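Protein K7 (Vaccinia virus WR, PDB 3JRV) is a Bcl-2-like virulence factor that binds host DDX3 to prevent IRF3 activation, and TRAF6 and IRAK2 to prevent NF-kappa-B activation. Local coordinates at residues Asp6-Asp18 with Leu29-Phe43. Numbering follows the deposited sequence.
Sequences DYEDAVFYFVDDD and LIDEYITWRNHVIVF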
loop_
_atom_site.group_PDB
_atom_site.type_symbol
_atom_site.label_atom_id
_atom_site.label_comp_id
_atom_site.label_asym_id
_atom_site.label_seq_id
_atom_site.Cartn_x
_atom_site.Cartn_y
_atom_site.Cartn_z
ATOM N N ASP A 6 -3.875 -8.681 18.568
ATOM C CA ASP A 6 -4.122 -7.264 18.936
ATOM C C ASP A 6 -3.520 -6.331 17.897
ATOM O O ASP A 6 -2.303 -6.256 17.733
ATOM C CB ASP A 6 -3.479 -6.974 20.289
ATOM C CG ASP A 6 -3.912 -5.652 20.883
ATOM O OD1 ASP A 6 -4.490 -4.815 20.152
ATOM O OD2 ASP A 6 -3.687 -5.459 22.108
ATOM N N TYR A 7 -4.369 -5.539 17.267
ATOM C CA TYR A 7 -3.891 -4.703 16.164
ATOM C C TYR A 7 -2.893 -3.669 16.667
ATOM O O TYR A 7 -1.943 -3.293 15.947
ATOM C CB TYR A 7 -5.089 -4.066 15.458
ATOM C CG TYR A 7 -4.738 -3.231 14.228
ATOM C CD1 TYR A 7 -3.885 -3.727 13.234
ATOM C CD2 TYR A 7 -5.401 -2.033 13.985
ATOM C CE1 TYR A 7 -3.628 -2.970 12.068
ATOM C CE2 TYR A 7 -5.164 -1.286 12.851
ATOM C CZ TYR A 7 -4.276 -1.770 11.882
ATOM O OH TYR A 7 -4.065 -1.016 10.725
ATOM N N GLU A 8 -3.096 -3.185 17.903
ATOM C CA GLU A 8 -2.180 -2.173 18.441
ATOM C C GLU A 8 -0.739 -2.697 18.428
ATOM O O GLU A 8 0.221 -1.922 18.213
ATOM C CB GLU A 8 -2.562 -1.768 19.877
ATOM C CG GLU A 8 -1.703 -0.636 20.406
ATOM C CD GLU A 8 -2.165 -0.159 21.772
ATOM O OE1 GLU A 8 -3.081 -0.801 22.310
ATOM O OE2 GLU A 8 -1.624 0.841 22.306
ATOM N N ASP A 9 -0.593 -4.014 18.538
ATOM C CA ASP A 9 0.747 -4.595 18.704
ATOM C C ASP A 9 1.285 -5.223 17.403
ATOM O O ASP A 9 2.273 -5.988 17.421
ATOM C CB ASP A 9 0.700 -5.679 19.797
ATOM C CG ASP A 9 0.309 -5.134 21.164
ATOM O OD1 ASP A 9 0.732 -4.005 21.534
ATOM O OD2 ASP A 9 -0.401 -5.878 21.893
ATOM N N ALA A 10 0.666 -4.879 16.278
ATOM C CA ALA A 10 1.085 -5.370 14.969
ATOM C C ALA A 10 2.574 -5.051 14.769
ATOM O O ALA A 10 3.054 -4.009 15.186
ATOM C CB ALA A 10 0.288 -4.708 13.861
ATOM N N VAL A 11 3.301 -5.976 14.157
ATOM C CA VAL A 11 4.735 -5.795 13.945
ATOM C C VAL A 11 4.987 -5.409 12.485
ATOM O O VAL A 11 4.409 -6.008 11.554
ATOM C CB VAL A 11 5.484 -7.110 14.267
ATOM C CG1 VAL A 11 6.996 -6.930 14.110
ATOM C CG2 VAL A 11 5.175 -7.611 15.688
ATOM N N PHE A 12 5.823 -4.394 12.274
ATOM C CA PHE A 12 6.136 -3.947 10.930
ATOM C C PHE A 12 7.612 -4.179 10.672
ATOM O O PHE A 12 8.452 -3.447 11.194
ATOM C CB PHE A 12 5.770 -2.464 10.807
ATOM C CG PHE A 12 4.320 -2.223 11.012
ATOM C CD1 PHE A 12 3.458 -2.324 9.945
ATOM C CD2 PHE A 12 3.801 -1.963 12.272
ATOM C CE1 PHE A 12 2.106 -2.181 10.072
ATOM C CE2 PHE A 12 2.417 -1.793 12.424
ATOM C CZ PHE A 12 1.566 -1.952 11.318
ATOM N N TYR A 13 7.910 -5.259 9.964
ATOM C CA TYR A 13 9.280 -5.720 9.801
ATOM C C TYR A 13 10.111 -4.839 8.886
ATOM O O TYR A 13 11.355 -4.856 8.990
ATOM C CB TYR A 13 9.261 -7.126 9.228
ATOM C CG TYR A 13 8.688 -8.111 10.208
ATOM C CD1 TYR A 13 9.474 -8.641 11.244
ATOM C CD2 TYR A 13 7.358 -8.508 10.109
ATOM C CE1 TYR A 13 8.919 -9.514 12.159
ATOM C CE2 TYR A 13 6.817 -9.418 10.998
ATOM C CZ TYR A 13 7.600 -9.923 12.006
ATOM O OH TYR A 13 7.022 -10.808 12.904
ATOM N N PHE A 14 9.459 -4.071 8.000
ATOM C CA PHE A 14 10.226 -3.273 7.048
ATOM C C PHE A 14 10.279 -1.785 7.362
ATOM O O PHE A 14 10.904 -1.000 6.611
ATOM C CB PHE A 14 9.641 -3.428 5.639
ATOM C CG PHE A 14 9.689 -4.841 5.102
ATOM C CD1 PHE A 14 10.761 -5.266 4.324
ATOM C CD2 PHE A 14 8.630 -5.719 5.330
ATOM C CE1 PHE A 14 10.771 -6.572 3.774
ATOM C CE2 PHE A 14 8.639 -7.013 4.819
ATOM C CZ PHE A 14 9.718 -7.453 4.075
ATOM N N VAL A 15 9.607 -1.376 8.444
ATOM C CA VAL A 15 9.380 0.045 8.728
ATOM C C VAL A 15 10.636 0.905 8.799
ATOM O O VAL A 15 10.574 2.069 8.382
ATOM C CB VAL A 15 8.516 0.223 9.989
ATOM C CG1 VAL A 15 9.243 -0.282 11.260
ATOM C CG2 VAL A 15 8.112 1.694 10.196
ATOM N N ASP A 16 11.765 0.344 9.275
ATOM C CA ASP A 16 13.000 1.086 9.372
ATOM C C ASP A 16 14.047 0.757 8.288
ATOM O O ASP A 16 15.174 1.289 8.320
ATOM C CB ASP A 16 13.597 0.937 10.778
ATOM C CG ASP A 16 12.795 1.704 11.793
ATOM O OD1 ASP A 16 12.477 2.884 11.512
ATOM O OD2 ASP A 16 12.481 1.134 12.856
ATOM N N ASP A 17 13.645 -0.050 7.304
ATOM C CA ASP A 17 14.617 -0.511 6.279
ATOM C C ASP A 17 14.876 0.616 5.260
ATOM O O ASP A 17 13.973 1.405 4.923
ATOM C CB ASP A 17 14.076 -1.731 5.528
ATOM C CG ASP A 17 13.980 -2.982 6.381
ATOM O OD1 ASP A 17 14.352 -2.965 7.579
ATOM O OD2 ASP A 17 13.549 -4.007 5.831
ATOM N N ASP A 18 16.112 0.700 4.783
ATOM C CA ASP A 18 16.510 1.637 3.750
ATOM C C ASP A 18 16.705 0.933 2.424
ATOM O O ASP A 18 16.977 1.603 1.446
ATOM C CB ASP A 18 17.827 2.322 4.099
ATOM C CG ASP A 18 17.668 3.400 5.183
ATOM O OD1 ASP A 18 16.505 3.730 5.549
ATOM O OD2 ASP A 18 18.693 3.879 5.739
ATOM N N LEU A 29 6.119 -6.853 1.895
ATOM C CA LEU A 29 6.391 -5.442 2.109
ATOM C C LEU A 29 5.133 -4.609 1.755
ATOM O O LEU A 29 4.730 -3.703 2.489
ATOM C CB LEU A 29 7.534 -5.020 1.151
ATOM C CG LEU A 29 7.717 -3.507 1.033
ATOM C CD1 LEU A 29 8.069 -2.801 2.346
ATOM C CD2 LEU A 29 8.765 -3.129 -0.101
ATOM N N ILE A 30 4.517 -4.857 0.604
ATOM C CA ILE A 30 3.391 -4.003 0.224
ATOM C C ILE A 30 2.214 -4.260 1.164
ATOM O O ILE A 30 1.551 -3.299 1.588
ATOM C CB ILE A 30 2.989 -4.314 -1.231
ATOM C CG1 ILE A 30 4.139 -3.873 -2.168
ATOM C CG2 ILE A 30 1.656 -3.620 -1.577
ATOM C CD1 ILE A 30 4.457 -2.380 -2.097
ATOM N N ASP A 31 1.983 -5.518 1.540
ATOM C CA ASP A 31 0.894 -5.838 2.469
ATOM C C ASP A 31 1.121 -5.055 3.770
ATOM O O ASP A 31 0.219 -4.368 4.267
ATOM C CB ASP A 31 0.955 -7.337 2.780
ATOM C CG ASP A 31 -0.190 -7.824 3.632
ATOM O OD1 ASP A 31 -1.157 -7.041 3.845
ATOM O OD2 ASP A 31 -0.137 -9.017 4.071
ATOM N N GLU A 32 2.328 -5.162 4.336
ATOM C CA GLU A 32 2.603 -4.491 5.613
ATOM C C GLU A 32 2.452 -2.976 5.500
ATOM O O GLU A 32 1.971 -2.318 6.437
ATOM C CB GLU A 32 4.007 -4.886 6.123
ATOM C CG GLU A 32 4.507 -4.175 7.291
ATOM C CD GLU A 32 5.928 -4.613 7.569
ATOM O OE1 GLU A 32 6.133 -5.827 7.889
ATOM O OE2 GLU A 32 6.809 -3.739 7.380
ATOM N N TYR A 33 3.030 -2.402 4.440
ATOM C CA TYR A 33 3.062 -0.973 4.246
ATOM C C TYR A 33 1.602 -0.451 4.169
ATOM O O TYR A 33 1.287 0.619 4.750
ATOM C CB TYR A 33 3.854 -0.662 2.964
ATOM C CG TYR A 33 3.635 0.755 2.497
ATOM C CD1 TYR A 33 4.156 1.834 3.204
ATOM C CD2 TYR A 33 2.822 1.008 1.386
ATOM C CE1 TYR A 33 3.865 3.192 2.828
ATOM C CE2 TYR A 33 2.561 2.290 0.960
ATOM C CZ TYR A 33 3.031 3.399 1.706
ATOM O OH TYR A 33 2.784 4.703 1.314
ATOM N N ILE A 34 0.738 -1.129 3.401
ATOM C CA ILE A 34 -0.648 -0.661 3.296
ATOM C C ILE A 34 -1.327 -0.713 4.681
ATOM O O ILE A 34 -2.064 0.227 5.077
ATOM C CB ILE A 34 -1.427 -1.511 2.250
ATOM C CG1 ILE A 34 -0.842 -1.250 0.836
ATOM C CG2 ILE A 34 -2.949 -1.230 2.366
ATOM C CD1 ILE A 34 -0.839 0.231 0.410
ATOM N N THR A 35 -1.028 -1.749 5.456
ATOM C CA THR A 35 -1.533 -1.759 6.850
ATOM C C THR A 35 -0.953 -0.610 7.692
ATOM O O THR A 35 -1.663 0.105 8.409
ATOM C CB THR A 35 -1.187 -3.075 7.519
ATOM O OG1 THR A 35 -1.901 -4.121 6.858
ATOM C CG2 THR A 35 -1.519 -3.008 9.032
ATOM N N TRP A 36 0.342 -0.355 7.548
ATOM C CA TRP A 36 0.992 0.690 8.312
ATOM C C TRP A 36 0.343 2.073 8.061
ATOM O O TRP A 36 0.223 2.875 8.989
ATOM C CB TRP A 36 2.493 0.695 7.963
ATOM C CG TRP A 36 3.275 1.738 8.732
ATOM C CD1 TRP A 36 3.818 1.601 10.008
ATOM C CD2 TRP A 36 3.713 3.014 8.254
ATOM N NE1 TRP A 36 4.522 2.735 10.350
ATOM C CE2 TRP A 36 4.486 3.615 9.290
ATOM C CE3 TRP A 36 3.562 3.700 7.026
ATOM C CZ2 TRP A 36 5.090 4.877 9.140
ATOM C CZ3 TRP A 36 4.155 4.968 6.880
ATOM C CH2 TRP A 36 4.917 5.540 7.932
ATOM N N ARG A 37 -0.046 2.387 6.817
ATOM C CA ARG A 37 -0.632 3.720 6.549
ATOM C C ARG A 37 -1.960 3.893 7.330
ATOM O O ARG A 37 -2.366 5.017 7.579
ATOM C CB ARG A 37 -0.898 3.900 5.034
ATOM C CG ARG A 37 0.465 4.011 4.250
ATOM C CD ARG A 37 1.253 5.291 4.629
ATOM N NE ARG A 37 0.488 6.519 4.355
ATOM C CZ ARG A 37 0.449 7.169 3.183
ATOM N NH1 ARG A 37 1.071 6.690 2.103
ATOM N NH2 ARG A 37 -0.309 8.267 3.055
ATOM N N ASN A 38 -2.632 2.795 7.669
ATOM C CA ASN A 38 -3.826 2.850 8.577
ATOM C C ASN A 38 -3.384 2.921 10.038
ATOM O O ASN A 38 -3.823 3.787 10.814
ATOM C CB ASN A 38 -4.678 1.594 8.351
ATOM C CG ASN A 38 -5.882 1.551 9.265
ATOM O OD1 ASN A 38 -5.837 0.911 10.330
ATOM N ND2 ASN A 38 -6.950 2.205 8.866
ATOM N N HIS A 39 -2.526 1.981 10.406
ATOM C CA HIS A 39 -2.091 1.809 11.799
ATOM C C HIS A 39 -1.452 3.056 12.380
ATOM O O HIS A 39 -1.682 3.391 13.554
ATOM C CB HIS A 39 -1.109 0.632 11.838
ATOM C CG HIS A 39 -0.743 0.183 13.219
ATOM N ND1 HIS A 39 0.283 0.762 13.931
ATOM C CD2 HIS A 39 -1.173 -0.877 13.950
ATOM C CE1 HIS A 39 0.431 0.111 15.077
ATOM N NE2 HIS A 39 -0.401 -0.920 15.084
ATOM N N VAL A 40 -0.628 3.745 11.584
ATOM C CA VAL A 40 0.113 4.908 12.055
ATOM C C VAL A 40 -0.856 6.029 12.430
ATOM O O VAL A 40 -0.581 6.787 13.357
ATOM C CB VAL A 40 1.169 5.358 10.959
ATOM C CG1 VAL A 40 0.450 6.063 9.808
ATOM C CG2 VAL A 40 2.263 6.232 11.580
ATOM N N ILE A 41 -2.029 6.067 11.774
ATOM C CA ILE A 41 -3.067 7.078 12.117
ATOM C C ILE A 41 -3.914 6.590 13.318
ATOM O O ILE A 41 -4.111 7.338 14.304
ATOM C CB ILE A 41 -4.015 7.340 10.922
ATOM C CG1 ILE A 41 -3.254 7.847 9.692
ATOM C CG2 ILE A 41 -5.112 8.350 11.313
ATOM C CD1 ILE A 41 -2.384 9.068 9.927
ATOM N N VAL A 42 -4.373 5.340 13.264
ATOM C CA VAL A 42 -5.231 4.722 14.310
ATOM C C VAL A 42 -4.584 4.809 15.705
ATOM O O VAL A 42 -5.273 5.117 16.713
ATOM C CB VAL A 42 -5.582 3.250 13.926
ATOM C CG1 VAL A 42 -6.319 2.498 15.069
ATOM C CG2 VAL A 42 -6.477 3.273 12.687
ATOM N N PHE A 43 -3.271 4.566 15.767
ATOM C CA PHE A 43 -2.553 4.580 17.049
ATOM C C PHE A 43 -1.636 5.803 17.270
ATOM O O PHE A 43 -0.849 5.878 18.245
ATOM C CB PHE A 43 -1.829 3.248 17.279
ATOM C CG PHE A 43 -2.760 2.060 17.271
ATOM C CD1 PHE A 43 -3.657 1.837 18.334
ATOM C CD2 PHE A 43 -2.856 1.271 16.149
ATOM C CE1 PHE A 43 -4.534 0.788 18.287
ATOM C CE2 PHE A 43 -3.708 0.195 16.095
ATOM C CZ PHE A 43 -4.590 -0.013 17.139
HETATM O O HOH W 1 3.951 -7.461 9.025
#
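Phe12 sets its edge over the face of the His39 imidazole, CE2 above the ring centre, and turns its own face to the edge of Trp36, whose CD1 stands 3.9 Å above the Phe12 plane. The other face of His39 is closed by Phe43, so the imidazole is clamped, and its NE2 sends two weak hydrogen bonds to the carbonyls Tyr7 O (3.0 Å) and Glu8 O (3.3 Å). His39 also presents its edge to the face of Tyr7, with planes at 89°. With CG anti to the backbone N (chi1 -176°), Tyr7 runs alongside the helix past His39 and donates from OH to Asn38 OD1 over 2.6 Å. Phe43 in turn takes the CA of Glu8 over its face as a CH-pi contact.

Farther along, the carboxylate of Glu32 holds the loop by its backbone: Phe14 N meets the syn lone pair of OE2 at 2.7 Å, while Tyr13 N comes to OE1 from above the carboxylate plane, at 2.8 Å. A water joins OE1 to Val11 O, and Tyr54 OH also bonds OE2.

The N-terminal loop of this Bcl-2-like fold is thus laid along helix 26-42, with helix 52-58 beside Phe14 and Trp36, helix 95-114 against Arg37, and the bound DDX3 peptide packing on Tyr7, Thr35 and Asn38.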